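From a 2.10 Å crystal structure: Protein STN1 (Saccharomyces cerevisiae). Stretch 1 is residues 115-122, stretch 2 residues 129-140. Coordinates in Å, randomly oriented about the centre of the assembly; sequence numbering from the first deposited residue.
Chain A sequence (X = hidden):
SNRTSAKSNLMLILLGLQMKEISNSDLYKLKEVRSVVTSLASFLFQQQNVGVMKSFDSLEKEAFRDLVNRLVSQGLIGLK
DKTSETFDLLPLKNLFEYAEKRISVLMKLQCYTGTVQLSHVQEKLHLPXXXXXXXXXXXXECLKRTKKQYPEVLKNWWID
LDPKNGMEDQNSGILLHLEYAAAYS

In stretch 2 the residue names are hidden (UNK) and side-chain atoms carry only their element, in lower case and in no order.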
# COMPACT_ATOMS: atom_id res chain seq x y z
N THR A 115 18.64 -3.01 6.62
CA THR A 115 17.55 -2.60 7.49
C THR A 115 16.94 -1.27 7.07
O THR A 115 17.63 -0.38 6.59
CB THR A 115 18.03 -2.44 8.95
OG1 THR A 115 18.24 -3.73 9.53
CG2 THR A 115 17.00 -1.65 9.78
N VAL A 116 15.64 -1.17 7.27
CA VAL A 116 14.89 0.04 7.01
C VAL A 116 14.18 0.30 8.34
O VAL A 116 13.26 -0.42 8.70
CB VAL A 116 13.85 -0.13 5.90
CG1 VAL A 116 12.93 1.09 5.86
CG2 VAL A 116 14.55 -0.31 4.55
N GLN A 117 14.64 1.30 9.09
CA GLN A 117 14.06 1.64 10.38
C GLN A 117 12.83 2.52 10.20
O GLN A 117 12.87 3.52 9.48
CB GLN A 117 15.08 2.36 11.26
CG GLN A 117 16.28 1.53 11.64
CD GLN A 117 17.19 2.24 12.63
OE1 GLN A 117 16.73 2.82 13.61
NE2 GLN A 117 18.50 2.17 12.38
N LEU A 118 11.74 2.15 10.86
CA LEU A 118 10.50 2.89 10.78
C LEU A 118 10.68 4.36 11.17
O LEU A 118 10.20 5.25 10.46
CB LEU A 118 9.44 2.24 11.69
CG LEU A 118 8.09 2.97 11.80
CD1 LEU A 118 7.40 3.02 10.44
CD2 LEU A 118 7.22 2.24 12.82
N SER A 119 11.37 4.62 12.27
CA SER A 119 11.60 6.00 12.71
C SER A 119 12.30 6.83 11.64
O SER A 119 12.00 8.01 11.48
CB SER A 119 12.42 6.04 14.01
OG SER A 119 13.71 5.48 13.83
N HIS A 120 13.23 6.23 10.90
CA HIS A 120 13.93 6.96 9.84
C HIS A 120 12.96 7.36 8.73
O HIS A 120 13.01 8.48 8.21
CB HIS A 120 15.07 6.11 9.25
CG HIS A 120 16.21 5.89 10.20
ND1 HIS A 120 17.37 5.23 9.84
CD2 HIS A 120 16.35 6.21 11.50
CE1 HIS A 120 18.17 5.16 10.88
NE2 HIS A 120 17.58 5.75 11.91
N VAL A 121 12.07 6.44 8.37
CA VAL A 121 11.09 6.72 7.33
C VAL A 121 10.14 7.82 7.80
O VAL A 121 9.78 8.71 7.03
CB VAL A 121 10.26 5.48 6.99
CG1 VAL A 121 9.22 5.84 5.94
CG2 VAL A 121 11.17 4.36 6.50
N GLN A 122 9.71 7.75 9.06
CA GLN A 122 8.80 8.74 9.61
C GLN A 122 9.43 10.14 9.64
O GLN A 122 8.77 11.13 9.30
CB GLN A 122 8.37 8.35 11.03
CG GLN A 122 7.80 6.94 11.11
CD GLN A 122 7.41 6.53 12.51
OE1 GLN A 122 8.16 6.73 13.47
NE2 GLN A 122 6.22 5.94 12.65
N UNK A 129 2.41 8.88 11.40
CA UNK A 129 1.43 7.80 11.43
C UNK A 129 1.75 6.56 10.61
O UNK A 129 1.00 5.58 10.64
c UNK A 129 0.05 8.33 11.01
c UNK A 129 0.13 9.78 13.10
c UNK A 129 -0.50 9.43 11.90
o UNK A 129 -2.00 12.51 14.29
c UNK A 129 -1.51 11.49 13.52
c UNK A 129 -1.65 10.13 11.53
c UNK A 129 -0.36 10.81 13.91
c UNK A 129 -2.15 11.16 12.34
N UNK A 130 2.85 6.58 9.87
CA UNK A 130 3.18 5.40 9.08
C UNK A 130 3.55 4.26 10.03
O UNK A 130 4.23 4.47 11.03
c UNK A 130 5.60 4.68 6.15
c UNK A 130 4.34 5.68 8.10
c UNK A 130 5.63 5.93 8.86
c UNK A 130 4.49 4.50 7.15
N UNK A 131 3.06 3.07 9.72
CA UNK A 131 3.32 1.90 10.55
C UNK A 131 4.23 0.93 9.80
O UNK A 131 4.46 1.09 8.60
o UNK A 131 1.46 0.63 9.68
c UNK A 131 1.02 2.09 11.58
c UNK A 131 2.03 1.14 10.89
N UNK A 132 4.74 -0.08 10.50
CA UNK A 132 5.61 -1.05 9.86
C UNK A 132 4.85 -1.89 8.83
O UNK A 132 5.40 -2.23 7.78
c UNK A 132 7.14 -1.11 11.87
o UNK A 132 5.32 -2.68 11.66
c UNK A 132 6.30 -1.96 10.91
N UNK A 133 3.58 -2.20 9.10
CA UNK A 133 2.79 -2.96 8.13
C UNK A 133 2.58 -2.16 6.86
O UNK A 133 2.54 -2.71 5.76
c UNK A 133 1.57 -4.33 9.88
o UNK A 133 2.38 -5.25 9.84
c UNK A 133 1.43 -3.36 8.72
n UNK A 133 0.76 -4.13 10.92
N UNK A 134 2.44 -0.85 7.01
CA UNK A 134 2.26 0.00 5.84
C UNK A 134 3.53 0.01 5.00
O UNK A 134 3.47 -0.12 3.78
N UNK A 135 4.68 0.17 5.65
CA UNK A 135 5.96 0.19 4.95
C UNK A 135 6.23 -1.15 4.28
O UNK A 135 6.78 -1.20 3.18
c UNK A 135 8.06 2.41 7.33
c UNK A 135 7.03 2.00 6.32
c UNK A 135 7.12 0.53 5.91
c UNK A 135 8.45 0.31 5.23
N UNK A 136 5.84 -2.24 4.95
CA UNK A 136 6.02 -3.56 4.37
C UNK A 136 5.24 -3.67 3.05
O UNK A 136 5.77 -4.15 2.06
c UNK A 136 6.46 -4.79 6.52
c UNK A 136 5.52 -4.67 5.34
c UNK A 136 5.41 -6.01 4.60
N UNK A 137 3.99 -3.23 3.03
CA UNK A 137 3.23 -3.35 1.79
C UNK A 137 3.79 -2.47 0.68
O UNK A 137 3.75 -2.84 -0.49
c UNK A 137 1.74 -3.07 2.02
o UNK A 137 1.61 -5.31 2.85
o UNK A 137 0.04 -3.92 3.51
c UNK A 137 1.08 -4.17 2.86
N UNK A 138 4.34 -1.31 1.02
CA UNK A 138 4.91 -0.46 -0.02
C UNK A 138 6.14 -1.14 -0.62
O UNK A 138 6.28 -1.22 -1.85
c UNK A 138 5.28 0.95 0.53
c UNK A 138 6.03 1.75 -0.54
c UNK A 138 4.01 1.69 0.93
N UNK A 139 7.02 -1.66 0.23
CA UNK A 139 8.22 -2.33 -0.26
C UNK A 139 7.91 -3.61 -1.04
O UNK A 139 8.57 -3.89 -2.05
c UNK A 139 10.12 -1.45 1.20
c UNK A 139 11.38 -1.35 0.61
c UNK A 139 9.69 -0.42 2.04
c UNK A 139 10.50 0.69 2.28
c UNK A 139 9.21 -2.62 0.89
c UNK A 139 12.20 -0.24 0.84
c UNK A 139 11.76 0.78 1.68
N UNK A 140 6.90 -4.37 -0.61
CA UNK A 140 6.53 -5.57 -1.34
C UNK A 140 6.14 -5.22 -2.79
O UNK A 140 6.59 -5.87 -3.74
c UNK A 140 5.36 -6.30 -0.65
c UNK A 140 5.78 -7.15 0.54
c UNK A 140 5.06 -8.86 2.26
c UNK A 140 4.59 -7.88 1.17
n UNK A 140 3.90 -9.55 2.91

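Position 129 carries one carbon leading into a six-carbon ring that bears a single oxygen, a phenol; its CA-to-CB bond points away from stretch 1, and the residue is Tyr-129. At position 130 four carbons fork at the first, with one arm two carbons long. This side chain points toward stretch 1: the end of its long arm lies near Val-121 and its short arm near Leu-118 and Gln-122. It is Ile-130, with CD1 3.8 Å from Val-121 CG1, and CG2 3.8 Å from Leu-118 CD1 and 3.3 Å from Gln-122 CG.

Position 131 has one carbon carrying one oxygen and one carbon, and points away from stretch 1; it is Thr-131. It stands at the N-cap of the helix that follows, where its OG1 accepts a hydrogen bond from the backbone N of position 134 at 3.2 Å. At position 132 one carbon again carries one oxygen and one carbon, and its carbon arm lies against Leu-118; this is Thr-132, with CG2 3.5 Å from Leu-118 CD2.

Position 133 has two carbons, the second bearing one oxygen and one nitrogen; this amide, out of reach of stretch 1, belongs to Asn-133. Position 134 has no side-chain atoms and is Gly-134. At position 135 the four carbons again fork at the first into a one-carbon and a two-carbon arm, and the end of the longer arm meets Leu-118 and Val-121. This is Ile-135, whose CD1 lies 3.2 Å from Leu-118 CD1 and 3.8 Å from Val-121 CG2.

The next three positions make no contact with stretch 1. Position 136, one carbon carrying two more, is Val-136; position 137, two carbons with two oxygens on the second, is Asp-137; position 138 repeats the three-carbon fork and is Val-138. Position 139 has one carbon and a six-carbon ring without a heteroatom, approached obliquely by Val-116. It is Phe-139, its CZ 4.1 Å from Val-116 CG2. Position 140, four carbons in a row ending in nitrogen, is the exposed Lys-140.

The two helices run at 81° to each other, with axes 11.0 Å apart at closest approach. Ile-135 and Phe-139, one helical turn apart, both point toward stretch 1, while Ile-130 extends the apolar surface ahead of the helix. Leu-118 links these segments by touching Ile-130, Thr-132 and Ile-135. A single hydrogen bond crosses the contact: Gln-122 points sideways at its CB, but its end comes nearer, and NE2 donates to Ile-130 O at 3.0 Å.

Stretch 2 129-140: YITTNGIVDVFK
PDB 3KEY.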